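Local coordinates for protein histidyl-trna synthetase (Thermus thermophilus, PDB 1H4V) that catalyses the ATP-dependent attachment of L-histidine to tRNA(His), working as a homodimeric class II aminoacyl-tRNA synthetase, at residues A[343-346]-A[347-351]; A[363-366]-A[367-370]; A[259-262]-A[263-266]. All coordinates share one frame; numbering follows the deposited sequence.

Contact 1: A[343-346]-A[347-351]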
ATOM      1  N   GLU A 343       2.039   5.648  35.895  1.00 20.20           N
ATOM      2  CA  GLU A 343       1.792   7.076  35.783  1.00 18.66           C
ATOM      3  C   GLU A 343       2.440   7.638  34.515  1.00 16.12           C
ATOM      4  O   GLU A 343       1.927   8.577  33.915  1.00 15.54           O
ATOM      5  CB  GLU A 343       2.335   7.809  37.014  1.00 19.69           C
ATOM      6  CG  GLU A 343       1.798   7.305  38.339  1.00 24.49           C
ATOM      7  CD  GLU A 343       0.288   7.441  38.475  1.00 33.68           C
ATOM      8  OE1 GLU A 343      -0.272   8.464  38.013  1.00 34.05           O
ATOM      9  OE2 GLU A 343      -0.335   6.526  39.066  1.00 38.86           O
ATOM     10  N   ALA A 344       3.569   7.064  34.106  1.00 14.27           N
ATOM     11  CA  ALA A 344       4.244   7.530  32.897  1.00 15.60           C
ATOM     12  C   ALA A 344       3.365   7.210  31.688  1.00 16.65           C
ATOM     13  O   ALA A 344       3.279   7.988  30.726  1.00 17.81           O
ATOM     14  CB  ALA A 344       5.595   6.853  32.752  1.00 13.48           C
ATOM     15  N   PHE A 345       2.712   6.056  31.755  1.00 17.04           N
ATOM     16  CA  PHE A 345       1.824   5.601  30.703  1.00 16.89           C
ATOM     17  C   PHE A 345       0.606   6.512  30.642  1.00 16.84           C
ATOM     18  O   PHE A 345       0.206   6.937  29.564  1.00 19.38           O
ATOM     19  CB  PHE A 345       1.420   4.146  30.983  1.00 19.71           C
ATOM     20  CG  PHE A 345       0.222   3.672  30.203  1.00 20.34           C
ATOM     21  CD1 PHE A 345       0.182   3.767  28.810  1.00 22.68           C
ATOM     22  CD2 PHE A 345      -0.846   3.067  30.859  1.00 19.93           C
ATOM     23  CE1 PHE A 345      -0.898   3.262  28.085  1.00 18.21           C
ATOM     24  CE2 PHE A 345      -1.937   2.555  30.137  1.00 21.30           C
ATOM     25  CZ  PHE A 345      -1.960   2.651  28.752  1.00 19.29           C
ATOM     26  N   TYR A 346       0.035   6.838  31.796  1.00 17.09           N
ATOM     27  CA  TYR A 346      -1.154   7.701  31.843  1.00 19.57           C
ATOM     28  C   TYR A 346      -0.854   9.079  31.290  1.00 21.55           C
ATOM     29  O   TYR A 346      -1.676   9.660  30.589  1.00 23.02           O
ATOM     30  CB  TYR A 346      -1.664   7.850  33.274  1.00 15.58           C
ATOM     31  CG  TYR A 346      -2.011   6.539  33.931  1.00 21.94           C
ATOM     32  CD1 TYR A 346      -1.925   6.390  35.310  1.00 21.47           C
ATOM     33  CD2 TYR A 346      -2.424   5.444  33.175  1.00 17.25           C
ATOM     34  CE1 TYR A 346      -2.236   5.183  35.920  1.00 21.31           C
ATOM     35  CE2 TYR A 346      -2.740   4.235  33.775  1.00 21.92           C
ATOM     36  CZ  TYR A 346      -2.644   4.110  35.150  1.00 23.89           C
ATOM     37  OH  TYR A 346      -2.957   2.912  35.760  1.00 27.72           O
ATOM     38  N   LEU A 347       0.326   9.601  31.614  1.00 22.34           N
ATOM     39  CA  LEU A 347       0.729  10.917  31.138  1.00 21.63           C
ATOM     40  C   LEU A 347       0.970  10.893  29.628  1.00 21.26           C
ATOM     41  O   LEU A 347       0.491  11.762  28.910  1.00 21.71           O
ATOM     42  CB  LEU A 347       1.998  11.387  31.867  1.00 18.74           C
ATOM     43  CG  LEU A 347       2.604  12.699  31.355  1.00 16.92           C
ATOM     44  CD1 LEU A 347       1.561  13.801  31.393  1.00 10.93           C
ATOM     45  CD2 LEU A 347       3.817  13.072  32.213  1.00 21.74           C
ATOM     46  N   ALA A 348       1.712   9.899  29.147  1.00 21.36           N
ATOM     47  CA  ALA A 348       1.974   9.799  27.715  1.00 20.91           C
ATOM     48  C   ALA A 348       0.648   9.677  26.943  1.00 20.35           C
ATOM     49  O   ALA A 348       0.467  10.307  25.900  1.00 20.04           O
ATOM     50  CB  ALA A 348       2.870   8.599  27.424  1.00 17.97           C
ATOM     51  N   GLU A 349      -0.280   8.876  27.454  1.00 19.77           N
ATOM     52  CA  GLU A 349      -1.563   8.721  26.784  1.00 23.86           C
ATOM     53  C   GLU A 349      -2.345  10.033  26.741  1.00 25.76           C
ATOM     54  O   GLU A 349      -3.096  10.282  25.803  1.00 28.92           O
ATOM     55  CB  GLU A 349      -2.403   7.637  27.462  1.00 25.99           C
ATOM     56  CG  GLU A 349      -2.471   6.330  26.673  1.00 31.78           C
ATOM     57  CD  GLU A 349      -3.027   6.527  25.266  1.00 41.15           C
ATOM     58  OE1 GLU A 349      -4.146   7.077  25.136  1.00 44.78           O
ATOM     59  OE2 GLU A 349      -2.350   6.132  24.286  1.00 44.57           O
ATOM     60  N   ALA A 350      -2.151  10.875  27.750  1.00 25.56           N
ATOM     61  CA  ALA A 350      -2.834  12.164  27.817  1.00 24.98           C
ATOM     62  C   ALA A 350      -2.259  13.154  26.808  1.00 25.20           C
ATOM     63  O   ALA A 350      -2.906  14.139  26.454  1.00 26.52           O
ATOM     64  CB  ALA A 350      -2.718  12.744  29.230  1.00 26.53           C
ATOM     65  N   LEU A 351      -1.042  12.887  26.350  1.00 24.70           N
ATOM     66  CA  LEU A 351      -0.367  13.758  25.399  1.00 24.63           C
ATOM     67  C   LEU A 351      -0.493  13.302  23.942  1.00 25.48           C
ATOM     68  O   LEU A 351      -0.217  14.074  23.024  1.00 25.30           O
ATOM     69  CB  LEU A 351       1.113  13.877  25.791  1.00 24.16           C
ATOM     70  CG  LEU A 351       1.355  14.537  27.159  1.00 24.96           C
ATOM     71  CD1 LEU A 351       2.808  14.395  27.569  1.00 20.03           C
ATOM     72  CD2 LEU A 351       0.953  16.016  27.087  1.00 25.82           C
TER
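Glu343 starts the run through its backbone, its O taking the N-H of Leu347 at 3.0 Å, while its carboxylate forms a salt bridge with Arg246 of the second subunit. Ala344 repeats the bond one residue on, its O to Ala348 N at 2.9 Å. Its methyl group faces the sheet, where Ala344, Leu347 and Ala348 all rest on Leu333 of strand 331-335. Phe345 accepts from Glu349 N and adds a side-chain contact: with CG anti to the backbone N (chi1 164°), the ring runs alongside Glu349 and CE1 meets its CG at 3.7 Å. Glu349 then bends at chi2, and its carboxylate, tilted 54° from the ring, goes on to a salt bridge with Arg352. Tyr346 closes the series, its O bonded to Ala350 N at 3.1 Å with a less straight N-H angle of 137°. Its hydroxyl is hydrogen-bonded to His243 ND1 of the second subunit, and the Phe345 ring packs on Leu247 of that same subunit. These i to i+4 bonds belong to an alpha helix with one side on the sheet and another on the dimer partner, the helix of a beta-alpha-beta unit in the anticodon-binding domain.

Contact 2: A[363-366]-A[367-370]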
ATOM      1  N   PRO A 363      11.716   0.967  36.008  1.00 34.91           N
ATOM      2  CA  PRO A 363      12.395   2.118  36.613  1.00 34.13           C
ATOM      3  C   PRO A 363      13.879   2.077  36.274  1.00 34.20           C
ATOM      4  O   PRO A 363      14.397   1.054  35.827  1.00 33.47           O
ATOM      5  CB  PRO A 363      12.160   1.919  38.108  1.00 32.29           C
ATOM      6  CG  PRO A 363      10.885   1.119  38.160  1.00 34.80           C
ATOM      7  CD  PRO A 363      11.087   0.127  37.043  1.00 34.26           C
ATOM      8  N   ARG A 364      14.552   3.200  36.477  1.00 35.58           N
ATOM      9  CA  ARG A 364      15.984   3.299  36.241  1.00 36.16           C
ATOM     10  C   ARG A 364      16.462   4.614  36.846  1.00 35.52           C
ATOM     11  O   ARG A 364      15.656   5.471  37.200  1.00 32.95           O
ATOM     12  CB  ARG A 364      16.300   3.241  34.738  1.00 37.79           C
ATOM     13  CG  ARG A 364      15.729   4.384  33.930  1.00 38.75           C
ATOM     14  CD  ARG A 364      14.541   3.949  33.079  1.00 43.33           C
ATOM     15  NE  ARG A 364      14.939   3.241  31.861  1.00 40.86           N
ATOM     16  CZ  ARG A 364      14.728   1.947  31.639  1.00 39.48           C
ATOM     17  NH1 ARG A 364      14.120   1.200  32.552  1.00 37.67           N
ATOM     18  NH2 ARG A 364      15.114   1.402  30.494  1.00 35.12           N
ATOM     19  N   LYS A 365      17.772   4.764  36.987  1.00 37.28           N
ATOM     20  CA  LYS A 365      18.325   5.986  37.553  1.00 39.63           C
ATOM     21  C   LYS A 365      18.064   7.141  36.585  1.00 40.26           C
ATOM     22  O   LYS A 365      17.990   6.938  35.367  1.00 40.85           O
ATOM     23  CB  LYS A 365      19.829   5.830  37.787  1.00 42.69           C
ATOM     24  CG  LYS A 365      20.214   4.656  38.679  1.00 46.43           C
ATOM     25  CD  LYS A 365      19.644   4.803  40.075  1.00 53.16           C
ATOM     26  CE  LYS A 365      20.213   3.746  41.008  1.00 56.60           C
ATOM     27  NZ  LYS A 365      21.702   3.834  41.095  1.00 57.94           N
ATOM     28  N   PRO A 366      17.922   8.368  37.116  1.00 38.37           N
ATOM     29  CA  PRO A 366      17.667   9.544  36.282  1.00 37.57           C
ATOM     30  C   PRO A 366      18.682   9.688  35.161  1.00 37.11           C
ATOM     31  O   PRO A 366      18.322   9.936  34.014  1.00 37.35           O
ATOM     32  CB  PRO A 366      17.752  10.697  37.279  1.00 36.21           C
ATOM     33  CG  PRO A 366      17.264  10.080  38.539  1.00 36.09           C
ATOM     34  CD  PRO A 366      17.974   8.743  38.539  1.00 37.56           C
ATOM     35  N   ALA A 367      19.953   9.524  35.508  1.00 36.84           N
ATOM     36  CA  ALA A 367      21.038   9.659  34.549  1.00 35.75           C
ATOM     37  C   ALA A 367      20.949   8.645  33.420  1.00 35.66           C
ATOM     38  O   ALA A 367      21.148   8.994  32.257  1.00 34.81           O
ATOM     39  CB  ALA A 367      22.374   9.534  35.262  1.00 38.65           C
ATOM     40  N   LYS A 368      20.660   7.390  33.755  1.00 34.82           N
ATOM     41  CA  LYS A 368      20.544   6.362  32.728  1.00 35.64           C
ATOM     42  C   LYS A 368      19.330   6.650  31.838  1.00 33.95           C
ATOM     43  O   LYS A 368      19.388   6.491  30.622  1.00 33.12           O
ATOM     44  CB  LYS A 368      20.399   4.980  33.363  1.00 37.84           C
ATOM     45  CG  LYS A 368      21.401   4.705  34.473  1.00 47.33           C
ATOM     46  CD  LYS A 368      22.839   4.866  34.009  1.00 51.66           C
ATOM     47  CE  LYS A 368      23.797   4.688  35.180  1.00 55.56           C
ATOM     48  NZ  LYS A 368      23.516   5.665  36.279  1.00 57.03           N
ATOM     49  N   GLY A 369      18.235   7.079  32.453  1.00 32.11           N
ATOM     50  CA  GLY A 369      17.040   7.379  31.692  1.00 31.11           C
ATOM     51  C   GLY A 369      17.298   8.508  30.718  1.00 31.02           C
ATOM     52  O   GLY A 369      16.941   8.427  29.545  1.00 28.74           O
ATOM     53  N   LEU A 370      17.921   9.571  31.219  1.00 31.32           N
ATOM     54  CA  LEU A 370      18.243  10.733  30.404  1.00 30.84           C
ATOM     55  C   LEU A 370      19.130  10.277  29.256  1.00 31.50           C
ATOM     56  O   LEU A 370      19.038  10.772  28.138  1.00 31.61           O
ATOM     57  CB  LEU A 370      18.972  11.772  31.255  1.00 27.16           C
ATOM     58  CG  LEU A 370      19.568  12.953  30.496  1.00 29.43           C
ATOM     59  CD1 LEU A 370      18.468  13.695  29.753  1.00 28.96           C
ATOM     60  CD2 LEU A 370      20.278  13.875  31.473  1.00 30.82           C
TER
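Lys365 O receives the N-H of Gly369 at 2.9 Å, nearly along the C=O axis, and Pro366 O receives that of Leu370 at 2.8 Å; these two bonds form the opening turn of helix 366-375. Beside them the aliphatic parts of two lysines meet, Lys365 CB lying 3.8 Å from Lys368 CG. Both chains bend at chi2 and chi4, and their ammonium groups stay 5.5 Å apart, NZ to NZ, so like charges probably repel mildly at this exposed surface. Arg364 leans in from before the helix, its CG reaching Gly369 CA at 4.0 Å. Its chain sets off with CG between the backbone N and the carbonyl carbon (chi1 63°), then folds at chi2 and chi3. Further out, Glu372 of the same helix holds Arg364 NE in a salt bridge, while NH1 makes a weak hydrogen bond to Pro363 O. Pro366 and Leu370 rest on Phe383 of strand 380-384, and Pro363 packs on Val341, which sets the turn against the sheet and helix 338-351 of the anticodon-binding domain. Lys365 stands at the N-cap and Pro366, which has no N-H to donate, follows it: a helix N-terminus with proline at its first position.

Contact 3: A[259-262]-A[263-266]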
ATOM      1  N   ARG A 259       9.247  -4.295 -29.004  1.00 37.26           N
ATOM      2  CA  ARG A 259       8.063  -4.783 -28.304  1.00 36.77           C
ATOM      3  C   ARG A 259       7.497  -5.898 -29.179  1.00 35.85           C
ATOM      4  O   ARG A 259       6.904  -5.636 -30.227  1.00 36.16           O
ATOM      5  CB  ARG A 259       7.031  -3.665 -28.151  1.00 38.84           C
ATOM      6  CG  ARG A 259       7.552  -2.389 -27.496  1.00 39.04           C
ATOM      7  CD  ARG A 259       7.883  -2.547 -26.018  1.00 41.42           C
ATOM      8  NE  ARG A 259       8.270  -1.261 -25.445  1.00 40.69           N
ATOM      9  CZ  ARG A 259       8.872  -1.098 -24.275  1.00 40.45           C
ATOM     10  NH1 ARG A 259       9.163  -2.148 -23.529  1.00 47.57           N
ATOM     11  NH2 ARG A 259       9.195   0.120 -23.860  1.00 42.38           N
ATOM     12  N   GLY A 260       7.691  -7.138 -28.743  1.00 35.36           N
ATOM     13  CA  GLY A 260       7.241  -8.284 -29.512  1.00 35.12           C
ATOM     14  C   GLY A 260       5.759  -8.591 -29.557  1.00 35.16           C
ATOM     15  O   GLY A 260       5.263  -9.078 -30.577  1.00 36.17           O
ATOM     16  N   LEU A 261       5.045  -8.316 -28.468  1.00 33.85           N
ATOM     17  CA  LEU A 261       3.615  -8.600 -28.413  1.00 32.10           C
ATOM     18  C   LEU A 261       2.824  -7.820 -29.449  1.00 32.17           C
ATOM     19  O   LEU A 261       3.113  -6.656 -29.721  1.00 32.53           O
ATOM     20  CB  LEU A 261       3.075  -8.325 -27.012  1.00 30.90           C
ATOM     21  CG  LEU A 261       3.712  -9.189 -25.919  1.00 31.43           C
ATOM     22  CD1 LEU A 261       3.170  -8.774 -24.562  1.00 30.79           C
ATOM     23  CD2 LEU A 261       3.428 -10.664 -26.193  1.00 26.20           C
ATOM     24  N   ASP A 262       1.814  -8.474 -30.013  1.00 32.80           N
ATOM     25  CA  ASP A 262       0.979  -7.884 -31.053  1.00 34.30           C
ATOM     26  C   ASP A 262       0.148  -6.648 -30.695  1.00 35.19           C
ATOM     27  O   ASP A 262      -0.321  -5.941 -31.590  1.00 36.86           O
ATOM     28  CB  ASP A 262       0.055  -8.959 -31.630  1.00 36.97           C
ATOM     29  CG  ASP A 262       0.812 -10.031 -32.407  1.00 41.27           C
ATOM     30  OD1 ASP A 262       1.289  -9.730 -33.522  1.00 40.62           O
ATOM     31  OD2 ASP A 262       0.933 -11.171 -31.902  1.00 42.81           O
ATOM     32  N   TYR A 263      -0.044  -6.366 -29.412  1.00 33.50           N
ATOM     33  CA  TYR A 263      -0.844  -5.202 -29.060  1.00 32.22           C
ATOM     34  C   TYR A 263      -0.045  -3.918 -28.849  1.00 31.39           C
ATOM     35  O   TYR A 263      -0.625  -2.853 -28.641  1.00 32.38           O
ATOM     36  CB  TYR A 263      -1.733  -5.503 -27.838  1.00 32.41           C
ATOM     37  CG  TYR A 263      -1.015  -5.857 -26.551  1.00 28.88           C
ATOM     38  CD1 TYR A 263      -0.428  -4.869 -25.761  1.00 30.20           C
ATOM     39  CD2 TYR A 263      -0.979  -7.172 -26.094  1.00 23.89           C
ATOM     40  CE1 TYR A 263       0.169  -5.178 -24.544  1.00 27.49           C
ATOM     41  CE2 TYR A 263      -0.385  -7.492 -24.882  1.00 28.34           C
ATOM     42  CZ  TYR A 263       0.185  -6.491 -24.109  1.00 29.22           C
ATOM     43  OH  TYR A 263       0.776  -6.803 -22.904  1.00 31.78           O
ATOM     44  N   TYR A 264       1.281  -4.013 -28.915  1.00 29.78           N
ATOM     45  CA  TYR A 264       2.124  -2.834 -28.762  1.00 28.62           C
ATOM     46  C   TYR A 264       2.195  -2.134 -30.102  1.00 28.71           C
ATOM     47  O   TYR A 264       2.425  -2.768 -31.138  1.00 30.37           O
ATOM     48  CB  TYR A 264       3.528  -3.209 -28.290  1.00 29.00           C
ATOM     49  CG  TYR A 264       3.588  -3.587 -26.828  1.00 33.11           C
ATOM     50  CD1 TYR A 264       3.801  -4.911 -26.435  1.00 35.58           C
ATOM     51  CD2 TYR A 264       3.423  -2.622 -25.834  1.00 31.96           C
ATOM     52  CE1 TYR A 264       3.851  -5.261 -25.086  1.00 37.53           C
ATOM     53  CE2 TYR A 264       3.471  -2.962 -24.485  1.00 34.75           C
ATOM     54  CZ  TYR A 264       3.686  -4.279 -24.119  1.00 36.68           C
ATOM     55  OH  TYR A 264       3.747  -4.614 -22.791  1.00 41.89           O
ATOM     56  N   VAL A 265       2.005  -0.821 -30.080  1.00 26.61           N
ATOM     57  CA  VAL A 265       1.999  -0.033 -31.302  1.00 24.61           C
ATOM     58  C   VAL A 265       2.752   1.290 -31.127  1.00 25.31           C
ATOM     59  O   VAL A 265       2.849   1.826 -30.024  1.00 25.65           O
ATOM     60  CB  VAL A 265       0.519   0.219 -31.732  1.00 25.19           C
ATOM     61  CG1 VAL A 265       0.256   1.693 -31.944  1.00 22.97           C
ATOM     62  CG2 VAL A 265       0.194  -0.586 -32.971  1.00 24.83           C
ATOM     63  N   ARG A 266       3.291   1.800 -32.228  1.00 24.05           N
ATOM     64  CA  ARG A 266       4.026   3.055 -32.240  1.00 23.63           C
ATOM     65  C   ARG A 266       5.006   3.242 -31.082  1.00 23.29           C
ATOM     66  O   ARG A 266       5.795   2.345 -30.779  1.00 25.42           O
ATOM     67  CB  ARG A 266       3.038   4.227 -32.317  1.00 24.47           C
ATOM     68  CG  ARG A 266       2.161   4.140 -33.554  1.00 24.96           C
ATOM     69  CD  ARG A 266       1.219   5.320 -33.766  1.00 24.42           C
ATOM     70  NE  ARG A 266       0.427   5.067 -34.970  1.00 26.82           N
ATOM     71  CZ  ARG A 266      -0.426   5.918 -35.523  1.00 25.09           C
ATOM     72  NH1 ARG A 266      -0.632   7.113 -34.995  1.00 19.51           N
ATOM     73  NH2 ARG A 266      -1.071   5.563 -36.621  1.00 31.34           N
TER
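Carbon contacts dominate where Leu261 meets the rings of Tyr263 and Tyr264. Its CB sits at the edge of the Tyr264 ring, near the ring plane, 3.5 Å from CD1, and its CD1 reaches Tyr264 CE1 at 3.6 Å. The same CB lies over one face of the Tyr263 ring, toward the rim, while Leu261 CD1 touches the phenol end, 3.8 Å from Tyr263 CZ and 3.5 Å from OH. Tyr263 has its CG between the backbone N and the carbonyl carbon (chi1 62°), which lays the ring alongside Leu261. The Tyr264 ring is held between Arg259 CD over one face and Tyr263 CE1 over the other, toward the rim, while Arg259 CB packs 3.5 Å from Tyr264 CB. The guanidinium plane is turned 30° from the ring, and Arg259 NH2 makes a weak hydrogen bond to Gly285 O. With Tyr264 cut back to an alanine, the ring between Arg259 and Leu261 is gone, and the arginine chain would probably be freer to turn while a gap opens beside the leucine.

The one backbone hydrogen bond between the two segments is weak, Tyr264 N to Leu261 O at 3.3 Å, and closes a type I beta turn. This turn belongs to the loop leading into strand 267-272 of the catalytic region's large mixed sheet. Beyond it, Val265 is backbone-bonded to Arg287 of strand 281-287, and Arg266 to Val166 and Gly167.

Further polar bonds involve both ends: the backbone O of Arg259 accepts from Arg172 NH2, and Arg266 forms salt bridges to Asp168 through NE and to Glu135 through NH1.

How the contacts relate
Contacts 1 and 2 share the anticodon-binding domain, their centres 18 Å apart and their nearest atoms about 9 Å apart, whereas contact 3 lies in the catalytic region on the opposite side of the chain's centre, its centre 61 Å from that of contact 1. Contact 1 is buried, in the latter part of helix 338-351, between its sheet and the other subunit; contacts 2 and 3 are at the surface and touch no other chain of the assembly. Chemistry follows place: regular backbone bonding runs through contact 1 and begins in contact 2, where lysines line the helix start, while contact 3 has a single weak turn bond and relies on tyrosine, leucine and arginine side chains.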